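Local coordinates for enoyl-CoA hydratase/isomerase (Mycobacterium avium, PDB 3P5M), which probably hydrates or isomerises the double bond of enoyl-CoA thioesters, as a hexameric member of the crotonase superfamily, at residues 116-125 with 173-183; 87-95 with 199-207. All blocks are in the same frame, centred on the assembly; numbering follows the deposited sequence.

Contact 1 lies at the margin of the six-stranded sheet of the crotonase core, where it adds the short strand 176-177 to strand 116-119; contact 2 joins helix 199-213 to the turn that leads from helix 74-90 into strand 95-99, an inner strand of the same sheet. Their centres lie about 22 Å apart, yet their nearest atoms are about 3 Å apart, where strands 95-99 and 116-119 run side by side. Asp115, just ahead of Leu116, ties them together: its carboxylate forms a salt bridge with Lys206 and accepts the backbone N-H of Val95. The third subunit packs against both contacts.

Contact 1: residues 116-125 with 173-183; sequences LVVAAPASYF and MISHITSADEY
Ile174 sends its two branches to Val117, Ala119 and Phe125, where strand 176-177 pairs in parallel with strand 116-119 at the edge of the crotonase-fold sheet. Its CG1 stands between the backbone N and the carbonyl carbon (chi1 53°), which carries CD1 to Ala119 CB at a tight 3.5 Å, while CG2 reaches Val117 CG1 and, oblique to the ring, Phe125 CZ. Met173 adds a Met-aromatic contact, its SD lying obliquely 4.4 Å from the centroid of that ring. Between the strands, Val118 pairs with His176 and Ala119 with Ile177. His176 N bonds Val117 O, and Ala119 N bonds His176 O. Just before this pairing a serine stands in for the backbone: Ser175 OG accepts from Val117 N at 2.9 Å and shares a hydrogen bond with His176 ND1 in the plane of the imidazole, which steadies the rotation of that ring. On the side of Val118 and His176, helix 183-195 covers the sheet, Leu187 meeting Val118 and Val190 meeting His176. Tyr183, at the start of this helix, lays one ring face against Ala120 CB, a CH-pi contact with the methyl 3.8 Å from the centroid and 17° off the normal. The edge of the same ring is turned to Val118 O. Arg155 of the third subunit bonds Ser175 O, and Asp181 makes a salt bridge with Lys162 of the second, so the edge also faces two neighbouring chains. Just past strand 176-177, Thr178 grips Ala119 O twice: its N lies nearly in line with the C=O bond at 3.2 Å, and its OG1 gives a second bond of 2.9 Å, tilted 30° from the carbonyl plane.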
loop_
_atom_site.group_PDB
_atom_site.type_symbol
_atom_site.label_atom_id
_atom_site.label_comp_id
_atom_site.label_asym_id
_atom_site.label_seq_id
_atom_site.Cartn_x
_atom_site.Cartn_y
_atom_site.Cartn_z
ATOM N N LEU B 116 15.940 -7.765 -16.103
ATOM C CA LEU B 116 14.646 -8.044 -15.500
ATOM C C LEU B 116 14.907 -9.127 -14.494
ATOM O O LEU B 116 15.787 -9.954 -14.716
ATOM C CB LEU B 116 13.666 -8.541 -16.566
ATOM C CG LEU B 116 13.399 -7.617 -17.762
ATOM C CD1 LEU B 116 12.606 -8.352 -18.819
ATOM C CD2 LEU B 116 12.673 -6.310 -17.320
ATOM N N VAL B 117 14.188 -9.104 -13.376
ATOM C CA VAL B 117 14.285 -10.163 -12.349
ATOM C C VAL B 117 12.867 -10.638 -12.090
ATOM O O VAL B 117 11.979 -9.818 -11.843
ATOM C CB VAL B 117 14.891 -9.637 -11.022
ATOM C CG1 VAL B 117 14.804 -10.712 -9.898
ATOM C CG2 VAL B 117 16.363 -9.164 -11.256
ATOM N N VAL B 118 12.659 -11.947 -12.178
ATOM C CA VAL B 118 11.358 -12.567 -11.903
ATOM C C VAL B 118 11.524 -13.384 -10.624
ATOM O O VAL B 118 12.244 -14.400 -10.590
ATOM C CB VAL B 118 10.865 -13.468 -13.094
ATOM C CG1 VAL B 118 9.482 -14.039 -12.784
ATOM C CG2 VAL B 118 10.813 -12.687 -14.452
ATOM N N ALA B 119 10.906 -12.903 -9.564
ATOM C CA ALA B 119 11.153 -13.437 -8.236
ATOM C C ALA B 119 9.996 -14.330 -7.801
ATOM O O ALA B 119 8.826 -13.945 -7.931
ATOM C CB ALA B 119 11.367 -12.274 -7.217
ATOM N N ALA B 120 10.345 -15.526 -7.308
ATOM C CA ALA B 120 9.381 -16.454 -6.711
ATOM C C ALA B 120 8.912 -15.882 -5.385
ATOM O O ALA B 120 9.702 -15.151 -4.719
ATOM C CB ALA B 120 10.052 -17.832 -6.511
ATOM N N PRO B 121 7.671 -16.215 -4.967
ATOM C CA PRO B 121 7.038 -15.653 -3.734
ATOM C C PRO B 121 7.854 -15.821 -2.466
ATOM O O PRO B 121 7.939 -14.874 -1.638
ATOM C CB PRO B 121 5.697 -16.408 -3.597
ATOM C CG PRO B 121 5.531 -17.210 -4.838
ATOM C CD PRO B 121 6.725 -17.039 -5.757
ATOM N N ALA B 122 8.474 -16.985 -2.315
ATOM C CA ALA B 122 9.301 -17.246 -1.132
ATOM C C ALA B 122 10.761 -16.802 -1.327
ATOM O O ALA B 122 11.635 -17.105 -0.485
ATOM C CB ALA B 122 9.214 -18.742 -0.751
ATOM N N SER B 123 11.044 -16.088 -2.414
ATOM C CA SER B 123 12.450 -15.660 -2.664
ATOM C C SER B 123 12.790 -14.434 -1.811
ATOM O O SER B 123 11.887 -13.817 -1.255
ATOM C CB SER B 123 12.776 -15.483 -4.143
ATOM O OG SER B 123 12.123 -14.369 -4.732
ATOM N N TYR B 124 14.084 -14.185 -1.587
ATOM C CA TYR B 124 14.528 -12.988 -0.854
ATOM C C TYR B 124 15.939 -12.543 -1.232
ATOM O O TYR B 124 16.737 -13.317 -1.798
ATOM C CB TYR B 124 14.453 -13.206 0.665
ATOM C CG TYR B 124 15.350 -14.286 1.193
ATOM C CD1 TYR B 124 16.628 -13.979 1.677
ATOM C CD2 TYR B 124 14.934 -15.616 1.227
ATOM C CE1 TYR B 124 17.455 -14.957 2.201
ATOM C CE2 TYR B 124 15.766 -16.627 1.757
ATOM C CZ TYR B 124 17.007 -16.278 2.238
ATOM O OH TYR B 124 17.819 -17.227 2.754
ATOM N N PHE B 125 16.236 -11.297 -0.865
ATOM C CA PHE B 125 17.443 -10.580 -1.284
ATOM C C PHE B 125 18.066 -10.064 -0.009
ATOM O O PHE B 125 17.381 -9.486 0.852
ATOM C CB PHE B 125 17.044 -9.452 -2.237
ATOM C CG PHE B 125 16.327 -9.944 -3.472
ATOM C CD1 PHE B 125 17.029 -10.190 -4.663
ATOM C CD2 PHE B 125 14.984 -10.220 -3.434
ATOM C CE1 PHE B 125 16.379 -10.682 -5.787
ATOM C CE2 PHE B 125 14.320 -10.713 -4.536
ATOM C CZ PHE B 125 15.013 -10.940 -5.730
ATOM N N MET B 173 13.202 -2.706 -6.463
ATOM C CA MET B 173 14.469 -3.425 -6.565
ATOM C C MET B 173 14.489 -4.347 -7.765
ATOM O O MET B 173 15.508 -4.528 -8.400
ATOM C CB MET B 173 14.711 -4.296 -5.309
ATOM C CG MET B 173 16.153 -4.828 -5.158
ATOM S SD MET B 173 16.368 -6.149 -3.893
ATOM C CE MET B 173 16.106 -5.112 -2.449
ATOM N N ILE B 174 13.346 -4.957 -8.038
ATOM C CA ILE B 174 13.219 -5.991 -9.045
ATOM C C ILE B 174 12.062 -5.655 -9.979
ATOM O O ILE B 174 11.088 -5.026 -9.550
ATOM C CB ILE B 174 13.035 -7.415 -8.381
ATOM C CG1 ILE B 174 11.887 -7.410 -7.365
ATOM C CG2 ILE B 174 14.374 -7.832 -7.703
ATOM C CD1 ILE B 174 11.451 -8.831 -6.898
ATOM N N SER B 175 12.150 -6.087 -11.233
ATOM C CA SER B 175 11.123 -5.739 -12.214
ATOM C C SER B 175 9.815 -6.542 -12.080
ATOM O O SER B 175 8.759 -6.004 -12.331
ATOM C CB SER B 175 11.682 -5.897 -13.615
ATOM O OG SER B 175 12.002 -7.260 -13.833
ATOM N N HIS B 176 9.905 -7.797 -11.632
ATOM C CA HIS B 176 8.745 -8.729 -11.611
ATOM C C HIS B 176 8.564 -9.489 -10.334
ATOM O O HIS B 176 9.540 -10.025 -9.745
ATOM C CB HIS B 176 8.831 -9.748 -12.743
ATOM C CG HIS B 176 8.602 -9.155 -14.101
ATOM N ND1 HIS B 176 9.556 -8.404 -14.748
ATOM C CD2 HIS B 176 7.514 -9.167 -14.910
ATOM C CE1 HIS B 176 9.079 -8.007 -15.918
ATOM N NE2 HIS B 176 7.837 -8.444 -16.033
ATOM N N ILE B 177 7.303 -9.552 -9.917
ATOM C CA ILE B 177 6.927 -10.390 -8.823
ATOM C C ILE B 177 5.938 -11.478 -9.297
ATOM O O ILE B 177 5.106 -11.243 -10.192
ATOM C CB ILE B 177 6.356 -9.528 -7.640
ATOM C CG1 ILE B 177 6.147 -10.359 -6.382
ATOM C CG2 ILE B 177 5.005 -8.891 -7.998
ATOM C CD1 ILE B 177 7.363 -10.697 -5.598
ATOM N N THR B 178 6.049 -12.674 -8.710
ATOM C CA THR B 178 5.072 -13.716 -8.927
ATOM C C THR B 178 4.462 -14.150 -7.580
ATOM O O THR B 178 5.021 -13.872 -6.505
ATOM C CB THR B 178 5.661 -14.949 -9.626
ATOM O OG1 THR B 178 6.558 -15.615 -8.731
ATOM C CG2 THR B 178 6.414 -14.587 -10.908
ATOM N N SER B 179 3.297 -14.803 -7.654
ATOM C CA SER B 179 2.602 -15.292 -6.468
ATOM C C SER B 179 1.902 -16.651 -6.668
ATOM O O SER B 179 1.809 -17.170 -7.800
ATOM C CB SER B 179 1.650 -14.206 -5.950
ATOM O OG SER B 179 0.867 -13.657 -6.983
ATOM N N ALA B 180 1.439 -17.264 -5.576
ATOM C CA ALA B 180 0.794 -18.552 -5.698
ATOM C C ALA B 180 1.783 -19.539 -6.336
ATOM O O ALA B 180 2.967 -19.483 -6.043
ATOM C CB ALA B 180 -0.501 -18.416 -6.534
ATOM N N ASP B 181 1.290 -20.450 -7.176
ATOM C CA ASP B 181 2.121 -21.427 -7.840
ATOM C C ASP B 181 2.553 -20.940 -9.224
ATOM O O ASP B 181 2.890 -21.748 -10.075
ATOM C CB ASP B 181 1.401 -22.782 -7.960
ATOM C CG ASP B 181 0.032 -22.700 -8.686
ATOM O OD1 ASP B 181 -0.498 -23.776 -9.014
ATOM O OD2 ASP B 181 -0.530 -21.607 -8.927
ATOM N N GLU B 182 2.546 -19.620 -9.432
ATOM C CA GLU B 182 2.670 -19.051 -10.779
ATOM C C GLU B 182 4.073 -18.673 -11.268
ATOM O O GLU B 182 4.226 -18.178 -12.403
ATOM C CB GLU B 182 1.755 -17.851 -10.913
ATOM C CG GLU B 182 0.302 -18.229 -11.131
ATOM C CD GLU B 182 -0.639 -17.023 -11.127
ATOM O OE1 GLU B 182 -0.167 -15.860 -11.076
ATOM O OE2 GLU B 182 -1.854 -17.243 -11.200
ATOM N N TYR B 183 5.085 -18.912 -10.435
ATOM C CA TYR B 183 6.427 -18.426 -10.700
ATOM C C TYR B 183 6.973 -18.924 -12.052
ATOM O O TYR B 183 7.449 -18.120 -12.875
ATOM C CB TYR B 183 7.364 -18.828 -9.539
ATOM C CG TYR B 183 8.846 -18.726 -9.898
ATOM C CD1 TYR B 183 9.443 -17.493 -10.153
ATOM C CD2 TYR B 183 9.634 -19.872 -9.980
ATOM C CE1 TYR B 183 10.814 -17.403 -10.490
ATOM C CE2 TYR B 183 10.992 -19.806 -10.300
ATOM C CZ TYR B 183 11.579 -18.567 -10.557
ATOM O OH TYR B 183 12.925 -18.511 -10.891
#

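Contact 2: residues 87-95 with 199-207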
loop_
_atom_site.group_PDB
_atom_site.type_symbol
_atom_site.label_atom_id
_atom_site.label_comp_id
_atom_site.label_asym_id
_atom_site.label_seq_id
_atom_site.Cartn_x
_atom_site.Cartn_y
_atom_site.Cartn_z
ATOM N N ALA B 87 29.867 -7.784 -17.300
ATOM C CA ALA B 87 29.447 -8.550 -18.489
ATOM C C ALA B 87 27.925 -8.626 -18.707
ATOM O O ALA B 87 27.429 -8.505 -19.848
ATOM C CB ALA B 87 30.053 -9.952 -18.436
ATOM N N ILE B 88 27.169 -8.848 -17.635
ATOM C CA ILE B 88 25.709 -8.838 -17.757
ATOM C C ILE B 88 25.201 -7.433 -18.149
ATOM O O ILE B 88 24.399 -7.298 -19.056
ATOM C CB ILE B 88 25.012 -9.303 -16.435
ATOM C CG1 ILE B 88 25.274 -10.787 -16.151
ATOM C CG2 ILE B 88 23.548 -9.071 -16.520
ATOM C CD1 ILE B 88 25.196 -11.166 -14.612
ATOM N N THR B 89 25.657 -6.393 -17.470
ATOM C CA THR B 89 25.149 -5.040 -17.783
ATOM C C THR B 89 25.580 -4.569 -19.192
ATOM O O THR B 89 24.914 -3.720 -19.814
ATOM C CB THR B 89 25.588 -3.970 -16.752
ATOM O OG1 THR B 89 27.023 -3.910 -16.684
ATOM C CG2 THR B 89 25.060 -4.288 -15.354
ATOM N N SER B 90 26.670 -5.151 -19.694
ATOM C CA SER B 90 27.267 -4.718 -20.935
ATOM C C SER B 90 26.851 -5.575 -22.136
ATOM O O SER B 90 26.924 -5.092 -23.264
ATOM C CB SER B 90 28.807 -4.665 -20.800
ATOM O OG SER B 90 29.387 -4.359 -22.062
ATOM N N LEU B 91 26.405 -6.823 -21.908
ATOM C CA LEU B 91 25.852 -7.642 -23.001
ATOM C C LEU B 91 24.730 -6.903 -23.707
ATOM O O LEU B 91 23.766 -6.504 -23.037
ATOM C CB LEU B 91 25.332 -8.995 -22.485
ATOM C CG LEU B 91 24.701 -9.969 -23.496
ATOM C CD1 LEU B 91 25.730 -10.638 -24.364
ATOM C CD2 LEU B 91 23.937 -11.040 -22.793
ATOM N N PRO B 92 24.818 -6.755 -25.064
ATOM C CA PRO B 92 23.732 -6.030 -25.764
ATOM C C PRO B 92 22.493 -6.904 -26.035
ATOM O O PRO B 92 21.832 -6.797 -27.088
ATOM C CB PRO B 92 24.414 -5.502 -27.056
ATOM C CG PRO B 92 25.535 -6.433 -27.302
ATOM C CD PRO B 92 26.030 -6.863 -25.908
ATOM N N LYS B 93 22.161 -7.718 -25.046
ATOM C CA LYS B 93 21.008 -8.606 -25.106
ATOM C C LYS B 93 20.389 -8.719 -23.729
ATOM O O LYS B 93 21.100 -8.640 -22.710
ATOM C CB LYS B 93 21.455 -9.997 -25.578
ATOM C CG LYS B 93 21.912 -10.024 -27.035
ATOM C CD LYS B 93 22.453 -11.402 -27.475
ATOM C CE LYS B 93 23.026 -11.334 -28.913
ATOM N NZ LYS B 93 23.286 -12.695 -29.500
ATOM N N PRO B 94 19.065 -8.858 -23.674
ATOM C CA PRO B 94 18.409 -8.903 -22.372
ATOM C C PRO B 94 18.796 -10.140 -21.547
ATOM O O PRO B 94 18.925 -11.242 -22.094
ATOM C CB PRO B 94 16.909 -8.922 -22.720
ATOM C CG PRO B 94 16.871 -9.367 -24.176
ATOM C CD PRO B 94 18.098 -8.837 -24.791
ATOM N N VAL B 95 19.025 -9.923 -20.251
ATOM C CA VAL B 95 19.440 -10.984 -19.318
ATOM C C VAL B 95 18.361 -10.994 -18.233
ATOM O O VAL B 95 18.101 -9.946 -17.606
ATOM C CB VAL B 95 20.818 -10.671 -18.663
ATOM C CG1 VAL B 95 21.266 -11.783 -17.730
ATOM C CG2 VAL B 95 21.909 -10.471 -19.746
ATOM N N THR B 199 15.438 -7.453 -30.452
ATOM C CA THR B 199 16.694 -7.606 -29.726
ATOM C C THR B 199 17.686 -6.453 -29.886
ATOM O O THR B 199 18.367 -6.090 -28.927
ATOM C CB THR B 199 17.351 -8.939 -30.085
ATOM O OG1 THR B 199 16.364 -9.964 -29.969
ATOM C CG2 THR B 199 18.520 -9.239 -29.131
ATOM N N LEU B 200 17.749 -5.876 -31.086
ATOM C CA LEU B 200 18.658 -4.768 -31.351
ATOM C C LEU B 200 18.200 -3.523 -30.606
ATOM O O LEU B 200 19.037 -2.788 -30.060
ATOM C CB LEU B 200 18.795 -4.477 -32.846
ATOM C CG LEU B 200 19.375 -5.657 -33.670
ATOM C CD1 LEU B 200 19.334 -5.396 -35.191
ATOM C CD2 LEU B 200 20.801 -6.014 -33.263
ATOM N N ALA B 201 16.883 -3.302 -30.601
ATOM C CA ALA B 201 16.283 -2.227 -29.812
ATOM C C ALA B 201 16.553 -2.361 -28.323
ATOM O O ALA B 201 16.830 -1.357 -27.674
ATOM C CB ALA B 201 14.759 -2.070 -30.093
ATOM N N PHE B 202 16.437 -3.596 -27.806
ATOM C CA PHE B 202 16.768 -3.929 -26.426
ATOM C C PHE B 202 18.228 -3.612 -26.117
ATOM O O PHE B 202 18.527 -3.053 -25.068
ATOM C CB PHE B 202 16.455 -5.406 -26.104
ATOM C CG PHE B 202 14.966 -5.746 -26.060
ATOM C CD1 PHE B 202 13.999 -4.754 -25.858
ATOM C CD2 PHE B 202 14.538 -7.076 -26.174
ATOM C CE1 PHE B 202 12.609 -5.057 -25.819
ATOM C CE2 PHE B 202 13.153 -7.403 -26.113
ATOM C CZ PHE B 202 12.183 -6.384 -25.914
ATOM N N GLY B 203 19.138 -3.967 -27.028
ATOM C CA GLY B 203 20.564 -3.679 -26.830
ATOM C C GLY B 203 20.879 -2.182 -26.792
ATOM O O GLY B 203 21.675 -1.733 -25.974
ATOM N N TRP B 204 20.270 -1.410 -27.684
ATOM C CA TRP B 204 20.395 0.046 -27.628
ATOM C C TRP B 204 19.784 0.682 -26.380
ATOM O O TRP B 204 20.424 1.554 -25.754
ATOM C CB TRP B 204 19.798 0.691 -28.878
ATOM C CG TRP B 204 20.770 0.739 -29.994
ATOM C CD1 TRP B 204 20.793 -0.068 -31.090
ATOM C CD2 TRP B 204 21.893 1.618 -30.122
ATOM N NE1 TRP B 204 21.843 0.279 -31.918
ATOM C CE2 TRP B 204 22.541 1.294 -31.341
ATOM C CE3 TRP B 204 22.420 2.651 -29.332
ATOM C CZ2 TRP B 204 23.669 1.975 -31.790
ATOM C CZ3 TRP B 204 23.543 3.314 -29.786
ATOM C CH2 TRP B 204 24.142 2.987 -31.004
ATOM N N THR B 205 18.572 0.271 -26.021
ATOM C CA THR B 205 17.956 0.637 -24.737
ATOM C C THR B 205 18.887 0.343 -23.549
ATOM O O THR B 205 19.060 1.203 -22.680
ATOM C CB THR B 205 16.642 -0.121 -24.531
ATOM O OG1 THR B 205 15.735 0.201 -25.582
ATOM C CG2 THR B 205 16.016 0.207 -23.169
ATOM N N LYS B 206 19.497 -0.853 -23.505
ATOM C CA LYS B 206 20.457 -1.155 -22.415
ATOM C C LYS B 206 21.661 -0.222 -22.397
ATOM O O LYS B 206 22.130 0.163 -21.298
ATOM C CB LYS B 206 21.003 -2.579 -22.463
ATOM C CG LYS B 206 20.075 -3.642 -22.039
ATOM C CD LYS B 206 20.798 -5.058 -22.051
ATOM C CE LYS B 206 21.970 -5.173 -21.037
ATOM N NZ LYS B 206 22.201 -6.642 -20.645
ATOM N N ARG B 207 22.200 0.109 -23.585
ATOM C CA ARG B 207 23.336 1.031 -23.608
ATOM C C ARG B 207 22.958 2.409 -23.068
ATOM O O ARG B 207 23.755 3.019 -22.343
ATOM C CB ARG B 207 24.049 1.148 -24.989
#
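The Phe202 ring is met obliquely by Pro94, whose CG comes to 3.8 Å from Phe202 CD2, the two side chains crossing at about a right angle. Pro94 CD also rests near Phe202 CB, so the proline leans on the root of the aromatic side chain as well as its ring. Alongside, Thr199 turns CG2 to the aliphatic part of Lys93, which stretches on to place its ammonium among backbone carbonyls including those of Val51 and Ala45. Gly203 brings the backbones close: its CA lies 3.4 Å from Pro92 O, and with no side chain on Gly203 the helix backbone comes in close to the loop. The polar centre is Lys206, which leaves the first turns of helix 199-213 and reaches into the bend where helix 74-90 ends. A bend at chi3 (64°) in its otherwise extended chain brings NZ among three backbone oxygens. It bonds Ile88 O at 2.8 Å, nearly in line with the carbonyl, and Lys93 O at 3.1 Å, standing above that carbonyl plane; a weak bond goes to Leu91 O at 2.9 Å. Lys206 CE lies 3.0 Å from Leu91 O, with Thr89 O a little farther off. This buried ammonium therefore gathers the last turn of one helix and the loop that follows it, its charge probably offset in part by a salt bridge to Asp115. Around the junction, Leu91 packs on helix 32-47 and on Val54 of strand 53-58, Pro94 touches Ala53 of the same strand, and Val95 opens the next strand of the sheet, while the far side of helix 199-213 meets the third subunit through Ala201, Trp204 and Thr205.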